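Local coordinates for pathogenicity island protein (Staphylococcus aureus subsp. aureus, PDB 3HL6) that is of unknown function but is encoded on a mobile staphylococcal pathogenicity island, as one of the open reading frames of island 3, at residues I3-R13 and C34-F42. Sequence-based numbering, arbitrary orientation.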
# COMPACT_ATOMS: atom_id res chain seq x y z
N ILE B 3 -3.59 22.91 -11.65
CA ILE B 3 -4.19 21.68 -11.02
C ILE B 3 -4.42 20.51 -12.01
O ILE B 3 -5.53 20.31 -12.51
CB ILE B 3 -5.51 22.02 -10.27
CG1 ILE B 3 -5.25 23.07 -9.17
CG2 ILE B 3 -6.10 20.77 -9.63
CD1 ILE B 3 -6.58 22.84 -7.97
N GLU B 4 -3.39 19.72 -12.28
CA GLU B 4 -3.59 18.42 -12.92
C GLU B 4 -4.63 17.62 -12.14
O GLU B 4 -4.54 17.48 -10.91
CB GLU B 4 -2.27 17.63 -13.05
CG GLU B 4 -1.13 18.42 -13.79
CD GLU B 4 0.16 17.59 -13.90
OE1 GLU B 4 0.33 16.60 -13.12
OE2 GLU B 4 1.01 17.93 -14.76
N THR B 5 -5.64 17.13 -12.85
CA THR B 5 -6.44 16.02 -12.38
C THR B 5 -5.79 14.76 -12.90
O THR B 5 -5.57 14.65 -14.09
CB THR B 5 -7.87 16.09 -12.89
OG1 THR B 5 -8.49 17.29 -12.40
CG2 THR B 5 -8.67 14.89 -12.41
N ILE B 6 -5.44 13.83 -12.03
CA ILE B 6 -4.85 12.62 -12.51
C ILE B 6 -5.83 11.47 -12.39
O ILE B 6 -6.77 11.54 -11.60
CB ILE B 6 -3.47 12.32 -11.86
CG1 ILE B 6 -3.60 11.31 -10.75
CG2 ILE B 6 -2.78 13.59 -11.41
CD1 ILE B 6 -3.11 9.97 -11.21
N VAL B 7 -5.63 10.44 -13.21
CA VAL B 7 -6.56 9.32 -13.33
C VAL B 7 -6.14 8.15 -12.43
O VAL B 7 -4.95 7.83 -12.33
CB VAL B 7 -6.65 8.82 -14.81
CG1 VAL B 7 -7.14 7.38 -14.87
CG2 VAL B 7 -7.58 9.70 -15.61
N ASN B 8 -7.12 7.50 -11.80
CA ASN B 8 -6.89 6.41 -10.87
C ASN B 8 -6.23 5.19 -11.47
O ASN B 8 -6.70 4.64 -12.46
CB ASN B 8 -8.23 6.00 -10.26
CG ASN B 8 -8.42 6.55 -8.87
OD1 ASN B 8 -7.80 6.07 -7.91
ND2 ASN B 8 -9.27 7.58 -8.75
N GLU B 9 -5.14 4.73 -10.86
CA GLU B 9 -4.44 3.54 -11.34
C GLU B 9 -4.58 2.30 -10.44
O GLU B 9 -4.01 1.25 -10.74
CB GLU B 9 -2.95 3.84 -11.62
CG GLU B 9 -2.72 5.19 -12.27
CD GLU B 9 -1.30 5.70 -12.08
OE1 GLU B 9 -0.55 5.17 -11.21
OE2 GLU B 9 -0.94 6.64 -12.82
N PHE B 10 -5.35 2.41 -9.36
CA PHE B 10 -5.53 1.27 -8.49
C PHE B 10 -6.94 1.20 -8.03
O PHE B 10 -7.70 2.12 -8.19
CB PHE B 10 -4.62 1.35 -7.24
CG PHE B 10 -3.18 1.53 -7.56
CD1 PHE B 10 -2.36 0.44 -7.70
CD2 PHE B 10 -2.65 2.78 -7.72
CE1 PHE B 10 -1.03 0.60 -7.98
CE2 PHE B 10 -1.31 2.95 -8.02
CZ PHE B 10 -0.50 1.86 -8.13
N GLU B 11 -7.28 0.09 -7.40
CA GLU B 11 -8.58 -0.05 -6.83
C GLU B 11 -8.83 0.95 -5.70
O GLU B 11 -9.98 1.30 -5.43
CB GLU B 11 -8.74 -1.48 -6.35
CG GLU B 11 -10.00 -1.72 -5.59
CD GLU B 11 -10.22 -3.21 -5.30
OE1 GLU B 11 -9.47 -4.07 -5.85
OE2 GLU B 11 -11.17 -3.50 -4.52
N THR B 12 -7.77 1.41 -5.03
CA THR B 12 -7.95 2.44 -3.98
C THR B 12 -7.28 3.75 -4.35
O THR B 12 -6.20 3.75 -4.96
CB THR B 12 -7.42 2.01 -2.57
OG1 THR B 12 -5.98 2.00 -2.57
CG2 THR B 12 -7.96 0.66 -2.16
N ARG B 13 -7.90 4.85 -3.96
CA ARG B 13 -7.25 6.15 -4.04
C ARG B 13 -5.98 6.19 -3.20
O ARG B 13 -5.01 6.85 -3.58
CB ARG B 13 -8.19 7.25 -3.56
CG ARG B 13 -9.11 7.86 -4.62
CD ARG B 13 -10.20 8.65 -3.89
NE ARG B 13 -11.27 7.72 -3.56
CZ ARG B 13 -11.87 7.62 -2.39
NH1 ARG B 13 -12.83 6.73 -2.21
NH2 ARG B 13 -11.52 8.42 -1.40
N CYS B 34 0.44 19.86 -7.15
CA CYS B 34 -0.90 20.13 -6.73
C CYS B 34 -1.86 19.43 -7.69
O CYS B 34 -1.77 19.59 -8.91
CB CYS B 34 -1.13 21.63 -6.71
SG CYS B 34 -2.74 22.07 -6.14
N PHE B 35 -2.75 18.61 -7.15
CA PHE B 35 -3.58 17.83 -8.04
C PHE B 35 -4.93 17.44 -7.47
O PHE B 35 -5.23 17.72 -6.32
CB PHE B 35 -2.81 16.61 -8.58
CG PHE B 35 -2.36 15.66 -7.53
CD1 PHE B 35 -1.16 15.86 -6.86
CD2 PHE B 35 -3.12 14.56 -7.20
CE1 PHE B 35 -0.73 14.97 -5.89
CE2 PHE B 35 -2.69 13.67 -6.23
CZ PHE B 35 -1.49 13.88 -5.59
N LYS B 36 -5.74 16.84 -8.32
CA LYS B 36 -6.98 16.21 -7.93
C LYS B 36 -6.97 14.81 -8.52
O LYS B 36 -6.26 14.53 -9.49
CB LYS B 36 -8.19 17.00 -8.43
CG LYS B 36 -8.00 18.50 -8.30
CD LYS B 36 -9.31 19.23 -7.96
CE LYS B 36 -10.33 19.15 -9.11
NZ LYS B 36 -11.31 20.28 -9.09
N LEU B 37 -7.75 13.92 -7.90
CA LEU B 37 -8.10 12.64 -8.51
C LEU B 37 -9.41 12.71 -9.28
O LEU B 37 -10.39 13.34 -8.84
CB LEU B 37 -8.21 11.54 -7.45
CG LEU B 37 -6.88 10.92 -7.06
CD1 LEU B 37 -6.16 10.49 -8.29
CD2 LEU B 37 -6.06 11.98 -6.42
N TYR B 38 -9.45 12.04 -10.41
CA TYR B 38 -10.68 12.03 -11.16
C TYR B 38 -11.80 11.24 -10.48
O TYR B 38 -11.65 10.08 -10.15
CB TYR B 38 -10.45 11.59 -12.60
CG TYR B 38 -11.61 12.03 -13.43
CD1 TYR B 38 -11.80 13.39 -13.74
CD2 TYR B 38 -12.57 11.12 -13.85
CE1 TYR B 38 -12.90 13.81 -14.48
CE2 TYR B 38 -13.67 11.52 -14.59
CZ TYR B 38 -13.83 12.86 -14.90
OH TYR B 38 -14.93 13.24 -15.63
N ASN B 39 -12.93 11.92 -10.26
CA ASN B 39 -14.12 11.33 -9.64
C ASN B 39 -13.84 10.81 -8.22
O ASN B 39 -14.24 9.71 -7.83
CB ASN B 39 -14.73 10.25 -10.55
CG ASN B 39 -16.07 10.68 -11.21
OD1 ASN B 39 -16.57 11.79 -10.99
ND2 ASN B 39 -16.64 9.79 -12.01
N ASP B 40 -13.13 11.64 -7.47
CA ASP B 40 -12.88 11.45 -6.05
C ASP B 40 -14.17 11.73 -5.33
O ASP B 40 -14.61 12.87 -5.31
CB ASP B 40 -11.86 12.50 -5.63
CG ASP B 40 -11.38 12.34 -4.20
OD1 ASP B 40 -11.97 11.53 -3.43
OD2 ASP B 40 -10.40 13.04 -3.85
N PRO B 41 -14.76 10.72 -4.69
CA PRO B 41 -16.05 11.04 -4.13
C PRO B 41 -15.95 12.05 -2.99
O PRO B 41 -16.97 12.50 -2.50
CB PRO B 41 -16.56 9.69 -3.61
CG PRO B 41 -15.37 8.87 -3.37
CD PRO B 41 -14.33 9.34 -4.37
N PHE B 42 -14.74 12.40 -2.56
CA PHE B 42 -14.56 13.24 -1.39
C PHE B 42 -13.99 14.54 -1.85
O PHE B 42 -13.87 15.48 -1.07
CB PHE B 42 -13.55 12.61 -0.41
CG PHE B 42 -14.16 11.67 0.59
CD1 PHE B 42 -14.79 12.15 1.72
CD2 PHE B 42 -14.08 10.31 0.41
CE1 PHE B 42 -15.34 11.29 2.65
CE2 PHE B 42 -14.63 9.42 1.34
CZ PHE B 42 -15.26 9.92 2.46
O HOH W 1 -10.29 10.81 -1.36
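Arg13 and Asp40 form a salt bridge of unusual geometry: NH2 of Arg13 lies 3.7 Å from OD1 of Asp40, a long separation, and the oxygen sits well out of the guanidinium plane, so any direct attraction is probably one of charge alone, with no N-H aimed at the oxygen. A water bridges the pair, accepting from Arg13 NH2 at 2.7 Å and donating to Asp40 OD1 at 2.8 Å. The same OD1 takes the backbone N-H of Phe42 from above the carboxylate plane, closing an Asx turn. OD2 of Asp40 is bound to Tyr46 OH and Met44 N, and Arg13 NH2 to the carbonyl of Ala163, so both charged groups are tied into the surrounding chain. The Pro41 ring lies over one face of the guanidinium, its CD 3.4 Å above the plane but displaced toward the rim of that group, while NH2 approaches the edge of the Phe42 ring.

At the other end, strands 4-6 and 34-37 run in the same direction, their short axes 39° apart. Two backbone hydrogen bonds join them, Lys36 N to Glu4 O and Ile6 N to Lys36 O (2.8 Å, N-H...O angle 162°), and a third, Tyr38 N to Ile6 O, continues the pairing one residue past the strand. Ile6 and Leu37 lie side by side, CG1 of the first 3.6 Å from CD1 of the second, on the face where Ile6 also touches Thr16 and Tyr20 of helix 13-30. On the other face, with OG1 beside the backbone N (chi1 -62°), the CG2 methyl of Thr5 is turned anti to that N and meets the edge of the Tyr38 ring, 3.7 Å from Tyr38 CD1. Helix 13-30 connects the two neighbouring parallel strands, and strand 44-49 pairs antiparallel beyond 33-37: a beta-alpha-beta unit at the margin of a mixed sheet.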